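PDB 3A9L: poly-gamma-glutamate hydrolase from Bacillus phage phiNIT1, which hydrolyses the gamma-glutamyl linkages of bacterial poly-gamma-glutamate and belongs to the zinc peptidases. Local coordinates for residues Y23-K28 with S62-Q67; S33-S38 with C91-H96; A99-G104 with N151-C156. All coordinates share one frame; numbering follows the deposited sequence.

How the interactions relate
All three contacts are buried and reach the same mixed sheet, but they differ in their place across it and in their chemistry. Interaction 1 pairs strand 23-29, outermost in this chain, with strand 62-68, chiefly through main-chain hydrogen bonds, and borders the second subunit. Interaction 2 lays helix 87-94 and its exit over strand 34-42, next in the sheet, by apolar and CH-pi packing; it joins interaction 1 through S62 OG and H96 NE2. Interaction 3, nearest the centre of the chain, sets a loop against strand 98-105, which neighbours strand 34-42. Its packing is apolar at one end, while at the other a water links the loop, by a weak bond, to the zinc ligand H103.

Interaction 1: Y23-K28 with S62-Q67; sequences YNIEVK and SLYLFQ
S62 OG is gripped by two hydrogen bonds, with H96 NE2 and Q30 N, and by a weak third with N31 N. At the far end of strand 62-67, Q67 NE2 bonds to N24 OD1 at 2.9 Å, almost straight at 166°, arriving on a lone pair and lying in the plane of the glutamine amide. A weak bond joins it to water 1, which also accepts from N24 ND2. Extended beyond CG, the Q67 chain lies alongside that of N24, and its OE1 bonds to T49 of helix 48-59.

Six main-chain hydrogen bonds join the antiparallel strands, in hydrogen-bonded pairs at N24-Q67, E26-L65 and K28-L63. The straightest is Q67 N to N24 O, 2.9 Å, nearly along the C=O axis. On the face carrying these residues, E26 lies beside L65, its OE1 3.5 Å from L65 CD1 and bonded to Y53 of helix 48-59.

On the other face, I25 CG2 meets Y64 CE2 at 3.5 Å, and V27 CG2 packs 3.7 Å from Y64 CD2; beta-branched residues fill such positions compactly. Y23, directed at the partner strand, brings its ring beside that of F66, near parallel (18°) but slid apart, with Y23 CD2 3.5 Å from F66 CE2.

Strand 23-29 also pairs with a strand of the second subunit, continuing the sheet across the interface. The chemistry implies a joint in which backbone bonding sets the register, the N24/E26/K28 face mixes polar groups with leucines, and the I25/V27/Y64/F66 face is mainly apolar and aromatic, with the Y64 hydroxyl bonded to E86.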
ATOM      1  N   TYR A  23       3.839  13.361  -5.374  1.00 18.38           N
ATOM      2  CA  TYR A  23       3.673  12.523  -4.211  1.00 18.13           C
ATOM      3  C   TYR A  23       3.046  11.159  -4.585  1.00 17.95           C
ATOM      4  O   TYR A  23       2.397  11.036  -5.619  1.00 17.15           O
ATOM      5  CB  TYR A  23       2.801  13.227  -3.145  1.00 17.33           C
ATOM      6  CG  TYR A  23       1.331  13.189  -3.473  1.00 19.61           C
ATOM      7  CD1 TYR A  23       0.765  14.147  -4.326  1.00 17.91           C
ATOM      8  CD2 TYR A  23       0.491  12.185  -2.927  1.00 17.53           C
ATOM      9  CE1 TYR A  23      -0.617  14.129  -4.620  1.00 21.77           C
ATOM     10  CE2 TYR A  23      -0.858  12.151  -3.242  1.00 18.79           C
ATOM     11  CZ  TYR A  23      -1.404  13.115  -4.076  1.00 18.82           C
ATOM     12  OH  TYR A  23      -2.735  13.087  -4.368  1.00 16.35           O
ATOM     13  N   ASN A  24       3.318  10.153  -3.753  1.00 17.60           N
ATOM     14  CA  ASN A  24       2.579   8.887  -3.799  1.00 17.51           C
ATOM     15  C   ASN A  24       2.157   8.456  -2.371  1.00 17.82           C
ATOM     16  O   ASN A  24       2.640   9.011  -1.377  1.00 16.14           O
ATOM     17  CB  ASN A  24       3.310   7.805  -4.638  1.00 17.59           C
ATOM     18  CG  ASN A  24       4.494   7.138  -3.926  1.00 17.72           C
ATOM     19  OD1 ASN A  24       4.594   7.090  -2.710  1.00 20.45           O
ATOM     20  ND2 ASN A  24       5.361   6.562  -4.719  1.00 22.22           N
ATOM     21  N   ILE A  25       1.219   7.511  -2.290  1.00 17.30           N
ATOM     22  CA  ILE A  25       0.825   6.925  -1.024  1.00 16.93           C
ATOM     23  C   ILE A  25       0.976   5.395  -1.085  1.00 17.68           C
ATOM     24  O   ILE A  25       0.572   4.735  -2.075  1.00 17.72           O
ATOM     25  CB  ILE A  25      -0.633   7.295  -0.645  1.00 17.76           C
ATOM     26  CG1 ILE A  25      -0.930   8.795  -0.912  1.00 16.71           C
ATOM     27  CG2 ILE A  25      -0.899   6.949   0.840  1.00 14.99           C
ATOM     28  CD1 ILE A  25      -2.370   9.213  -0.635  1.00 13.57           C
ATOM     29  N   GLU A  26       1.523   4.838  -0.008  1.00 18.34           N
ATOM     30  CA  GLU A  26       1.773   3.397   0.137  1.00 17.94           C
ATOM     31  C   GLU A  26       1.137   2.894   1.425  1.00 18.54           C
ATOM     32  O   GLU A  26       1.253   3.536   2.481  1.00 18.18           O
ATOM     33  CB  GLU A  26       3.282   3.104   0.178  1.00 18.51           C
ATOM     34  CG  GLU A  26       4.079   3.521  -1.037  1.00 19.56           C
ATOM     35  CD  GLU A  26       5.429   2.803  -1.100  1.00 22.42           C
ATOM     36  OE1 GLU A  26       5.968   2.395  -0.045  1.00 24.87           O
ATOM     37  OE2 GLU A  26       5.946   2.614  -2.206  1.00 25.97           O
ATOM     38  N   VAL A  27       0.480   1.727   1.370  1.00 18.52           N
ATOM     39  CA  VAL A  27      -0.214   1.167   2.563  1.00 17.85           C
ATOM     40  C   VAL A  27      -0.036  -0.354   2.566  1.00 18.49           C
ATOM     41  O   VAL A  27      -0.210  -1.006   1.550  1.00 18.45           O
ATOM     42  CB  VAL A  27      -1.740   1.465   2.547  1.00 18.57           C
ATOM     43  CG1 VAL A  27      -2.426   0.955   3.823  1.00 17.90           C
ATOM     44  CG2 VAL A  27      -2.054   2.939   2.353  1.00 19.93           C
ATOM     45  N   LYS A  28       0.305  -0.924   3.712  1.00 18.68           N
ATOM     46  CA  LYS A  28       0.149  -2.338   3.866  1.00 19.23           C
ATOM     47  C   LYS A  28      -0.453  -2.596   5.237  1.00 20.07           C
ATOM     48  O   LYS A  28       0.214  -2.415   6.233  1.00 21.48           O
ATOM     49  CB  LYS A  28       1.496  -3.095   3.663  1.00 18.26           C
ATOM     50  CG  LYS A  28       1.289  -4.669   3.680  1.00 18.17           C
ATOM     51  CD  LYS A  28       2.590  -5.436   3.533  1.00 21.99           C
ATOM     52  CE  LYS A  28       2.332  -6.936   3.267  1.00 23.88           C
ATOM     53  NZ  LYS A  28       3.590  -7.722   3.051  1.00 29.09           N
ATOM     54  N   SER A  62       1.916  -3.107  10.302  1.00 20.88           N
ATOM     55  CA  SER A  62       1.372  -2.452   9.114  1.00 19.51           C
ATOM     56  C   SER A  62       2.234  -1.206   8.813  1.00 18.98           C
ATOM     57  O   SER A  62       2.999  -0.734   9.679  1.00 18.74           O
ATOM     58  CB  SER A  62      -0.090  -2.024   9.293  1.00 20.05           C
ATOM     59  OG  SER A  62      -0.969  -3.074   9.645  1.00 19.61           O
ATOM     60  N   LEU A  63       2.109  -0.714   7.581  1.00 18.12           N
ATOM     61  CA  LEU A  63       2.894   0.386   7.040  1.00 17.36           C
ATOM     62  C   LEU A  63       1.960   1.377   6.371  1.00 17.23           C
ATOM     63  O   LEU A  63       0.974   0.991   5.730  1.00 18.14           O
ATOM     64  CB  LEU A  63       3.893  -0.158   5.995  1.00 17.69           C
ATOM     65  CG  LEU A  63       4.701   0.731   5.037  1.00 17.70           C
ATOM     66  CD1 LEU A  63       6.018   0.058   4.595  1.00 16.41           C
ATOM     67  CD2 LEU A  63       3.891   1.199   3.815  1.00 17.30           C
ATOM     68  N   TYR A  64       2.278   2.664   6.513  1.00 16.11           N
ATOM     69  CA  TYR A  64       1.643   3.705   5.704  1.00 15.78           C
ATOM     70  C   TYR A  64       2.694   4.746   5.476  1.00 14.61           C
ATOM     71  O   TYR A  64       3.380   5.093   6.434  1.00 15.18           O
ATOM     72  CB  TYR A  64       0.483   4.350   6.446  1.00 14.61           C
ATOM     73  CG  TYR A  64      -0.031   5.592   5.745  1.00 18.60           C
ATOM     74  CD1 TYR A  64       0.560   6.846   5.980  1.00 19.20           C
ATOM     75  CD2 TYR A  64      -1.085   5.522   4.862  1.00 15.38           C
ATOM     76  CE1 TYR A  64       0.107   7.960   5.362  1.00 22.03           C
ATOM     77  CE2 TYR A  64      -1.561   6.652   4.241  1.00 15.64           C
ATOM     78  CZ  TYR A  64      -0.954   7.854   4.487  1.00 18.00           C
ATOM     79  OH  TYR A  64      -1.385   8.977   3.863  1.00 19.85           O
ATOM     80  N   LEU A  65       2.805   5.247   4.239  1.00 15.02           N
ATOM     81  CA  LEU A  65       3.759   6.326   3.891  1.00 15.98           C
ATOM     82  C   LEU A  65       3.165   7.325   2.922  1.00 16.28           C
ATOM     83  O   LEU A  65       2.781   6.952   1.811  1.00 17.65           O
ATOM     84  CB  LEU A  65       4.978   5.736   3.191  1.00 15.93           C
ATOM     85  CG  LEU A  65       5.867   4.718   3.839  1.00 16.25           C
ATOM     86  CD1 LEU A  65       6.828   4.263   2.789  1.00 19.07           C
ATOM     87  CD2 LEU A  65       6.615   5.350   5.036  1.00 14.40           C
ATOM     88  N   PHE A  66       3.093   8.588   3.315  1.00 16.75           N
ATOM     89  CA  PHE A  66       2.747   9.663   2.365  1.00 17.10           C
ATOM     90  C   PHE A  66       4.067  10.237   1.943  1.00 18.10           C
ATOM     91  O   PHE A  66       4.780  10.810   2.774  1.00 18.04           O
ATOM     92  CB  PHE A  66       1.856  10.745   3.018  1.00 16.15           C
ATOM     93  CG  PHE A  66       1.396  11.815   2.062  1.00 16.45           C
ATOM     94  CD1 PHE A  66       2.180  12.969   1.866  1.00 18.73           C
ATOM     95  CD2 PHE A  66       0.179  11.713   1.388  1.00 16.89           C
ATOM     96  CE1 PHE A  66       1.781  13.966   0.972  1.00 17.86           C
ATOM     97  CE2 PHE A  66      -0.224  12.711   0.503  1.00 18.87           C
ATOM     98  CZ  PHE A  66       0.580  13.844   0.300  1.00 18.96           C
ATOM     99  N   GLN A  67       4.420  10.028   0.667  1.00 19.52           N
ATOM    100  CA  GLN A  67       5.807  10.238   0.206  1.00 20.17           C
ATOM    101  C   GLN A  67       5.924  11.399  -0.767  1.00 20.42           C
ATOM    102  O   GLN A  67       5.179  11.433  -1.743  1.00 18.93           O
ATOM    103  CB  GLN A  67       6.314   8.977  -0.529  1.00 21.20           C
ATOM    104  CG  GLN A  67       6.528   7.714   0.330  1.00 21.53           C
ATOM    105  CD  GLN A  67       7.476   6.718  -0.344  1.00 22.48           C
ATOM    106  OE1 GLN A  67       8.592   6.512   0.118  1.00 24.68           O
ATOM    107  NE2 GLN A  67       7.065   6.167  -1.470  1.00 20.99           N
TER
HETATM  108  O   HOH W   1       7.614   5.068  -4.009  1.00 25.55           O

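Interaction 2: S33-S38 with C91-H96; sequences SMIYFS and CMLSKH
Helix 87-94 lies in a beta-alpha-beta crossover between the parallel strands 62-68 and 98-105, and here it covers strand 34-42, which runs between those two in the sheet. I35 and F37, two residues apart and so on the same face of the strand, receive the side chains of M92, L93 and H96.

I35 stands at about a right angle to H96. Its CB sits over the centre of the imidazole, 3.7 Å from the ring centroid and only 9° off the normal, a CH-pi contact made by the branched carbon itself. CG2 leans over the same face to H96 CG, while the other branch, CG1 anti to the backbone N (chi1 177°), carries CD1 outward to M92 CE at 3.6 Å. The methionine crosses this isoleucine obliquely; bends at chi2 and chi3 fold its chain so that the methyl comes back to the strand. An unbranched, flexible side chain suits that fit.

F37 and L93 meet tip to tip. The leucine places CD2 over one face of the phenyl ring, offset toward the rim and 4.0 Å from its centroid, and CD1 reaches F37 CE1 at 3.8 Å. M92 also packs on M88 of the second subunit, and V153, from the loop of interaction 3, also touches F37.

The imidazole is fixed in rotation by both nitrogens, since NE2 bonds to S62 OG. H96 ND1 donates to M92 O at 2.7 Å, with the acceptor in the ring plane but the donor well above the carbonyl plane, 45° out of it, and the same oxygen also accepts from K95 N at 2.9 Å.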
ATOM      1  N   SER A  33      -2.616  -4.768  15.638  1.00 23.16           N
ATOM      2  CA  SER A  33      -2.117  -4.071  16.836  1.00 23.89           C
ATOM      3  C   SER A  33      -1.268  -2.840  16.599  1.00 22.88           C
ATOM      4  O   SER A  33      -1.382  -1.881  17.373  1.00 22.97           O
ATOM      5  CB  SER A  33      -1.319  -5.016  17.719  1.00 22.96           C
ATOM      6  OG  SER A  33      -2.172  -6.006  18.250  1.00 26.07           O
ATOM      7  N   MET A  34      -0.421  -2.878  15.563  1.00 22.20           N
ATOM      8  CA  MET A  34       0.648  -1.895  15.383  1.00 20.52           C
ATOM      9  C   MET A  34       0.857  -1.422  13.938  1.00 19.66           C
ATOM     10  O   MET A  34       0.879  -2.232  12.995  1.00 19.34           O
ATOM     11  CB  MET A  34       1.970  -2.467  15.934  1.00 21.08           C
ATOM     12  CG  MET A  34       3.168  -1.532  15.874  1.00 19.29           C
ATOM     13  SD  MET A  34       2.872   0.080  16.613  1.00 22.76           S
ATOM     14  CE  MET A  34       3.206  -0.231  18.310  1.00 22.52           C
ATOM     15  N   ILE A  35       1.032  -0.106  13.763  1.00 18.22           N
ATOM     16  CA  ILE A  35       1.243   0.457  12.440  1.00 17.04           C
ATOM     17  C   ILE A  35       2.397   1.482  12.511  1.00 17.60           C
ATOM     18  O   ILE A  35       2.398   2.359  13.356  1.00 17.01           O
ATOM     19  CB  ILE A  35      -0.048   1.145  11.878  1.00 17.15           C
ATOM     20  CG1 ILE A  35       0.228   1.789  10.517  1.00 17.82           C
ATOM     21  CG2 ILE A  35      -0.636   2.145  12.905  1.00 17.09           C
ATOM     22  CD1 ILE A  35      -1.010   2.406   9.808  1.00 20.20           C
ATOM     23  N   TYR A  36       3.380   1.317  11.637  1.00 17.32           N
ATOM     24  CA  TYR A  36       4.497   2.212  11.582  1.00 17.39           C
ATOM     25  C   TYR A  36       4.335   3.044  10.358  1.00 17.34           C
ATOM     26  O   TYR A  36       4.088   2.526   9.271  1.00 17.34           O
ATOM     27  CB  TYR A  36       5.783   1.414  11.492  1.00 18.20           C
ATOM     28  CG  TYR A  36       6.055   0.593  12.712  1.00 17.40           C
ATOM     29  CD1 TYR A  36       6.468   1.204  13.893  1.00 18.52           C
ATOM     30  CD2 TYR A  36       5.874  -0.788  12.706  1.00 18.82           C
ATOM     31  CE1 TYR A  36       6.743   0.462  15.028  1.00 18.39           C
ATOM     32  CE2 TYR A  36       6.131  -1.542  13.869  1.00 15.09           C
ATOM     33  CZ  TYR A  36       6.579  -0.891  15.007  1.00 14.90           C
ATOM     34  OH  TYR A  36       6.839  -1.590  16.160  1.00 21.04           O
ATOM     35  N   PHE A  37       4.469   4.351  10.518  1.00 18.48           N
ATOM     36  CA  PHE A  37       4.091   5.216   9.400  1.00 17.98           C
ATOM     37  C   PHE A  37       4.714   6.590   9.453  1.00 18.19           C
ATOM     38  O   PHE A  37       5.225   7.024  10.479  1.00 18.72           O
ATOM     39  CB  PHE A  37       2.558   5.312   9.297  1.00 17.85           C
ATOM     40  CG  PHE A  37       1.949   6.288  10.241  1.00 18.41           C
ATOM     41  CD1 PHE A  37       1.692   5.940  11.575  1.00 19.49           C
ATOM     42  CD2 PHE A  37       1.649   7.573   9.811  1.00 18.06           C
ATOM     43  CE1 PHE A  37       1.134   6.879  12.456  1.00 17.89           C
ATOM     44  CE2 PHE A  37       1.099   8.519  10.683  1.00 20.47           C
ATOM     45  CZ  PHE A  37       0.853   8.183  12.003  1.00 18.33           C
ATOM     46  N   SER A  38       4.685   7.272   8.315  1.00 18.03           N
ATOM     47  CA  SER A  38       5.104   8.654   8.261  1.00 19.08           C
ATOM     48  C   SER A  38       4.213   9.464   7.285  1.00 18.67           C
ATOM     49  O   SER A  38       3.886   8.995   6.192  1.00 17.87           O
ATOM     50  CB  SER A  38       6.583   8.774   7.912  1.00 18.05           C
ATOM     51  OG  SER A  38       6.904  10.142   7.723  1.00 21.56           O
ATOM     52  N   CYS A  91      -8.100   6.325   8.169  1.00 18.30           N
ATOM     53  CA  CYS A  91      -8.768   5.039   8.211  1.00 19.44           C
ATOM     54  C   CYS A  91      -7.791   4.012   8.828  1.00 18.85           C
ATOM     55  O   CYS A  91      -8.131   3.308   9.761  1.00 20.37           O
ATOM     56  CB  CYS A  91      -9.269   4.655   6.819  1.00 18.37           C
ATOM     57  SG  CYS A  91     -10.350   3.236   6.777  1.00 27.75           S
ATOM     58  N   MET A  92      -6.566   3.949   8.332  1.00 19.03           N
ATOM     59  CA  MET A  92      -5.566   3.024   8.869  1.00 18.88           C
ATOM     60  C   MET A  92      -5.337   3.238  10.366  1.00 19.83           C
ATOM     61  O   MET A  92      -5.439   2.309  11.158  1.00 20.34           O
ATOM     62  CB  MET A  92      -4.243   3.154   8.101  1.00 18.17           C
ATOM     63  CG  MET A  92      -4.291   2.525   6.740  1.00 20.19           C
ATOM     64  SD  MET A  92      -4.320   0.719   6.910  1.00 20.95           S
ATOM     65  CE  MET A  92      -2.656   0.348   7.393  1.00 18.77           C
ATOM     66  N   LEU A  93      -5.085   4.480  10.774  1.00 20.16           N
ATOM     67  CA  LEU A  93      -4.839   4.717  12.205  1.00 20.31           C
ATOM     68  C   LEU A  93      -5.935   4.123  13.084  1.00 20.43           C
ATOM     69  O   LEU A  93      -5.631   3.441  14.072  1.00 20.21           O
ATOM     70  CB  LEU A  93      -4.617   6.208  12.511  1.00 19.05           C
ATOM     71  CG  LEU A  93      -3.146   6.676  12.424  1.00 17.71           C
ATOM     72  CD1 LEU A  93      -2.431   6.146  13.623  1.00 18.81           C
ATOM     73  CD2 LEU A  93      -2.456   6.193  11.142  1.00 18.91           C
ATOM     74  N   SER A  94      -7.192   4.352  12.701  1.00 21.26           N
ATOM     75  CA  SER A  94      -8.356   3.948  13.476  1.00 21.94           C
ATOM     76  C   SER A  94      -8.527   2.445  13.577  1.00 22.63           C
ATOM     77  O   SER A  94      -9.297   1.967  14.429  1.00 22.61           O
ATOM     78  CB  SER A  94      -9.633   4.522  12.862  1.00 20.91           C
ATOM     79  OG  SER A  94      -9.930   3.794  11.669  1.00 24.90           O
ATOM     80  N   LYS A  95      -7.845   1.719  12.693  1.00 22.93           N
ATOM     81  CA  LYS A  95      -7.906   0.248  12.634  1.00 23.61           C
ATOM     82  C   LYS A  95      -6.766  -0.439  13.411  1.00 23.60           C
ATOM     83  O   LYS A  95      -6.635  -1.676  13.431  1.00 24.37           O
ATOM     84  CB  LYS A  95      -7.932  -0.206  11.167  1.00 24.25           C
ATOM     85  CG  LYS A  95      -9.088   0.340  10.329  1.00 24.75           C
ATOM     86  CD  LYS A  95     -10.446   0.039  10.957  1.00 27.97           C
ATOM     87  CE  LYS A  95     -11.584   0.206   9.939  1.00 26.18           C
ATOM     88  NZ  LYS A  95     -11.413   1.408   9.080  1.00 26.83           N
ATOM     89  N   HIS A  96      -5.949   0.372  14.080  1.00 23.34           N
ATOM     90  CA  HIS A  96      -4.844  -0.162  14.870  1.00 23.00           C
ATOM     91  C   HIS A  96      -4.861   0.356  16.293  1.00 23.49           C
ATOM     92  O   HIS A  96      -5.051   1.551  16.540  1.00 22.42           O
ATOM     93  CB  HIS A  96      -3.498   0.186  14.249  1.00 22.34           C
ATOM     94  CG  HIS A  96      -3.321  -0.357  12.879  1.00 21.46           C
ATOM     95  ND1 HIS A  96      -3.877   0.233  11.771  1.00 20.27           N
ATOM     96  CD2 HIS A  96      -2.647  -1.441  12.434  1.00 19.77           C
ATOM     97  CE1 HIS A  96      -3.556  -0.469  10.699  1.00 20.73           C
ATOM     98  NE2 HIS A  96      -2.825  -1.497  11.078  1.00 19.23           N
TER

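Interaction 3: A99-G104 with N151-C156; sequences AVSFHG and NIVNRC. With ZN (zinc ion), chain C.
V153 faces strand 99-104 with its CB bond, and that carbon already touches S101, 3.6 Å from the hydroxyl OG. One bond further, the methyl CG2 touches both A99 and S101: it meets A99 O at 3.5 Å and S101 OG at 3.6 Å, and comes alongside A99 CB. Alanine fits here because a lone methyl lets the loop come close, and C156 CB packs 3.8 Å from A99 CB.

An Asx turn helps shape the loop and leads into the 3-10 segment 152-153: N151 OD1 accepts from V153 N, the donor lying on a lone pair of the amide oxygen. Backbone bonds from N154 N to N151 O and from R155 N to I152 O add to it. The same OD1 accepts a hydrogen bond from water 2, which ties this turn to the zinc site. Water 2 accepts from S101 OG at 2.9 Å and, weakly, from NE2 of H103, so the serine hydroxyl packs on V153 CG2 and also donates to water 2. S101 OG lies at the edge of the H103 ring, in its plane.

H103 binds the zinc through ND1 at 2.1 Å, together with H40 and E45; N151 and S101 reach this ligand indirectly, through water 2 and its weak bond to NE2. Zinc-bound water 3 donates to G104 O at 3.0 Å, and G104 N bonds to E45 OE1.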
ATOM      1  N   ALA A  99       0.292   2.990  17.383  1.00 20.44           N
ATOM      2  CA  ALA A  99       0.912   3.615  16.226  1.00 19.71           C
ATOM      3  C   ALA A  99       2.225   4.252  16.625  1.00 19.29           C
ATOM      4  O   ALA A  99       2.328   4.872  17.691  1.00 18.90           O
ATOM      5  CB  ALA A  99      -0.025   4.676  15.609  1.00 19.17           C
ATOM      6  N   VAL A 100       3.230   4.038  15.792  1.00 19.73           N
ATOM      7  CA  VAL A 100       4.526   4.722  15.920  1.00 18.08           C
ATOM      8  C   VAL A 100       4.817   5.539  14.653  1.00 18.23           C
ATOM      9  O   VAL A 100       4.889   4.990  13.544  1.00 17.99           O
ATOM     10  CB  VAL A 100       5.654   3.709  16.200  1.00 19.11           C
ATOM     11  CG1 VAL A 100       7.004   4.387  16.200  1.00 18.16           C
ATOM     12  CG2 VAL A 100       5.448   3.026  17.536  1.00 15.62           C
ATOM     13  N   SER A 101       5.022   6.848  14.801  1.00 17.86           N
ATOM     14  CA  SER A 101       5.219   7.712  13.614  1.00 17.19           C
ATOM     15  C   SER A 101       6.691   8.088  13.493  1.00 17.52           C
ATOM     16  O   SER A 101       7.358   8.198  14.488  1.00 17.35           O
ATOM     17  CB  SER A 101       4.386   8.969  13.706  1.00 17.09           C
ATOM     18  OG  SER A 101       4.746   9.753  14.830  1.00 16.82           O
ATOM     19  N   PHE A 102       7.188   8.274  12.280  1.00 17.66           N
ATOM     20  CA  PHE A 102       8.598   8.603  12.102  1.00 18.88           C
ATOM     21  C   PHE A 102       8.789   9.942  11.367  1.00 18.90           C
ATOM     22  O   PHE A 102       8.312  10.118  10.250  1.00 19.31           O
ATOM     23  CB  PHE A 102       9.329   7.482  11.356  1.00 18.79           C
ATOM     24  CG  PHE A 102       9.313   6.153  12.075  1.00 20.62           C
ATOM     25  CD1 PHE A 102       8.194   5.310  12.012  1.00 24.09           C
ATOM     26  CD2 PHE A 102      10.406   5.755  12.822  1.00 24.18           C
ATOM     27  CE1 PHE A 102       8.179   4.063  12.691  1.00 22.98           C
ATOM     28  CE2 PHE A 102      10.412   4.517  13.484  1.00 24.59           C
ATOM     29  CZ  PHE A 102       9.289   3.688  13.431  1.00 23.48           C
ATOM     30  N   HIS A 103       9.549  10.841  11.987  1.00 19.59           N
ATOM     31  CA  HIS A 103       9.715  12.225  11.512  1.00 19.15           C
ATOM     32  C   HIS A 103      11.134  12.657  11.397  1.00 18.69           C
ATOM     33  O   HIS A 103      12.039  12.100  12.037  1.00 19.04           O
ATOM     34  CB  HIS A 103       8.971  13.208  12.413  1.00 18.61           C
ATOM     35  CG  HIS A 103       7.485  13.167  12.236  1.00 17.08           C
ATOM     36  ND1 HIS A 103       6.823  14.004  11.371  1.00 16.51           N
ATOM     37  CD2 HIS A 103       6.538  12.372  12.797  1.00 14.14           C
ATOM     38  CE1 HIS A 103       5.530  13.728  11.405  1.00 19.86           C
ATOM     39  NE2 HIS A 103       5.332  12.748  12.266  1.00 16.90           N
ATOM     40  N   GLY A 104      11.348  13.659  10.553  1.00 19.70           N
ATOM     41  CA  GLY A 104      12.689  14.247  10.421  1.00 19.89           C
ATOM     42  C   GLY A 104      12.698  15.721  10.833  1.00 21.21           C
ATOM     43  O   GLY A 104      11.825  16.483  10.425  1.00 20.26           O
ATOM     44  N   ASN A 151      -2.608  15.360  16.783  1.00 19.67           N
ATOM     45  CA  ASN A 151      -1.459  14.721  16.142  1.00 19.76           C
ATOM     46  C   ASN A 151      -1.818  13.338  15.559  1.00 19.98           C
ATOM     47  O   ASN A 151      -2.150  12.406  16.300  1.00 20.12           O
ATOM     48  CB  ASN A 151      -0.271  14.623  17.107  1.00 18.43           C
ATOM     49  CG  ASN A 151       1.028  14.202  16.399  1.00 21.46           C
ATOM     50  OD1 ASN A 151       1.078  13.160  15.728  1.00 22.53           O
ATOM     51  ND2 ASN A 151       2.083  15.007  16.553  1.00 18.28           N
ATOM     52  N   ILE A 152      -1.757  13.200  14.242  1.00 19.88           N
ATOM     53  CA  ILE A 152      -2.111  11.904  13.613  1.00 20.69           C
ATOM     54  C   ILE A 152      -1.737  10.623  14.413  1.00 20.22           C
ATOM     55  O   ILE A 152      -2.561   9.705  14.516  1.00 22.02           O
ATOM     56  CB  ILE A 152      -1.633  11.788  12.141  1.00 20.25           C
ATOM     57  CG1 ILE A 152      -2.113  10.467  11.505  1.00 20.07           C
ATOM     58  CG2 ILE A 152      -0.107  11.913  12.021  1.00 20.16           C
ATOM     59  CD1 ILE A 152      -3.640  10.330  11.363  1.00 22.05           C
ATOM     60  N   VAL A 153      -0.534  10.567  14.985  1.00 20.84           N
ATOM     61  CA  VAL A 153      -0.092   9.397  15.766  1.00 19.69           C
ATOM     62  C   VAL A 153      -0.993   9.015  16.958  1.00 20.17           C
ATOM     63  O   VAL A 153      -1.139   7.827  17.251  1.00 18.06           O
ATOM     64  CB  VAL A 153       1.413   9.469  16.216  1.00 21.32           C
ATOM     65  CG1 VAL A 153       1.521  10.135  17.548  1.00 22.33           C
ATOM     66  CG2 VAL A 153       1.995   8.055  16.317  1.00 16.04           C
ATOM     67  N   ASN A 154      -1.640   9.993  17.603  1.00 19.95           N
ATOM     68  CA  ASN A 154      -2.574   9.700  18.721  1.00 20.59           C
ATOM     69  C   ASN A 154      -4.017   9.448  18.250  1.00 20.70           C
ATOM     70  O   ASN A 154      -4.977   9.422  19.075  1.00 20.62           O
ATOM     71  CB  ASN A 154      -2.582  10.858  19.729  1.00 20.57           C
ATOM     72  CG  ASN A 154      -1.202  11.136  20.325  1.00 20.40           C
ATOM     73  OD1 ASN A 154      -0.401  10.210  20.589  1.00 19.58           O
ATOM     74  ND2 ASN A 154      -0.892  12.440  20.490  1.00 21.16           N
ATOM     75  N   ARG A 155      -4.182   9.272  16.939  1.00 20.52           N
ATOM     76  CA  ARG A 155      -5.502   8.978  16.412  1.00 20.92           C
ATOM     77  C   ARG A 155      -5.591   7.506  15.990  1.00 21.61           C
ATOM     78  O   ARG A 155      -6.483   7.125  15.227  1.00 22.14           O
ATOM     79  CB  ARG A 155      -5.868   9.913  15.269  1.00 20.40           C
ATOM     80  CG  ARG A 155      -5.784  11.390  15.653  1.00 20.87           C
ATOM     81  CD  ARG A 155      -6.152  12.227  14.471  1.00 20.95           C
ATOM     82  NE  ARG A 155      -7.531  11.976  14.052  1.00 19.95           N
ATOM     83  CZ  ARG A 155      -8.054  12.430  12.918  1.00 19.48           C
ATOM     84  NH1 ARG A 155      -7.329  13.184  12.092  1.00 19.42           N
ATOM     85  NH2 ARG A 155      -9.319  12.156  12.626  1.00 23.19           N
ATOM     86  N   CYS A 156      -4.677   6.688  16.505  1.00 21.57           N
ATOM     87  CA  CYS A 156      -4.889   5.227  16.520  1.00 22.08           C
ATOM     88  C   CYS A 156      -6.076   4.930  17.462  1.00 22.26           C
ATOM     89  O   CYS A 156      -6.647   5.844  18.075  1.00 21.68           O
ATOM     90  CB  CYS A 156      -3.615   4.474  16.914  1.00 21.87           C
ATOM     91  SG  CYS A 156      -2.965   5.014  18.507  1.00 23.48           S
TER
HETATM   92 ZN    ZN C 251       7.528  15.494  10.078  1.00 32.14          ZN
HETATM   93  O   HOH W   2       3.477  12.272  14.384  1.00 19.90           O
HETATM   94  O   HOH W   3       9.016  16.438  11.520  1.00 34.48           O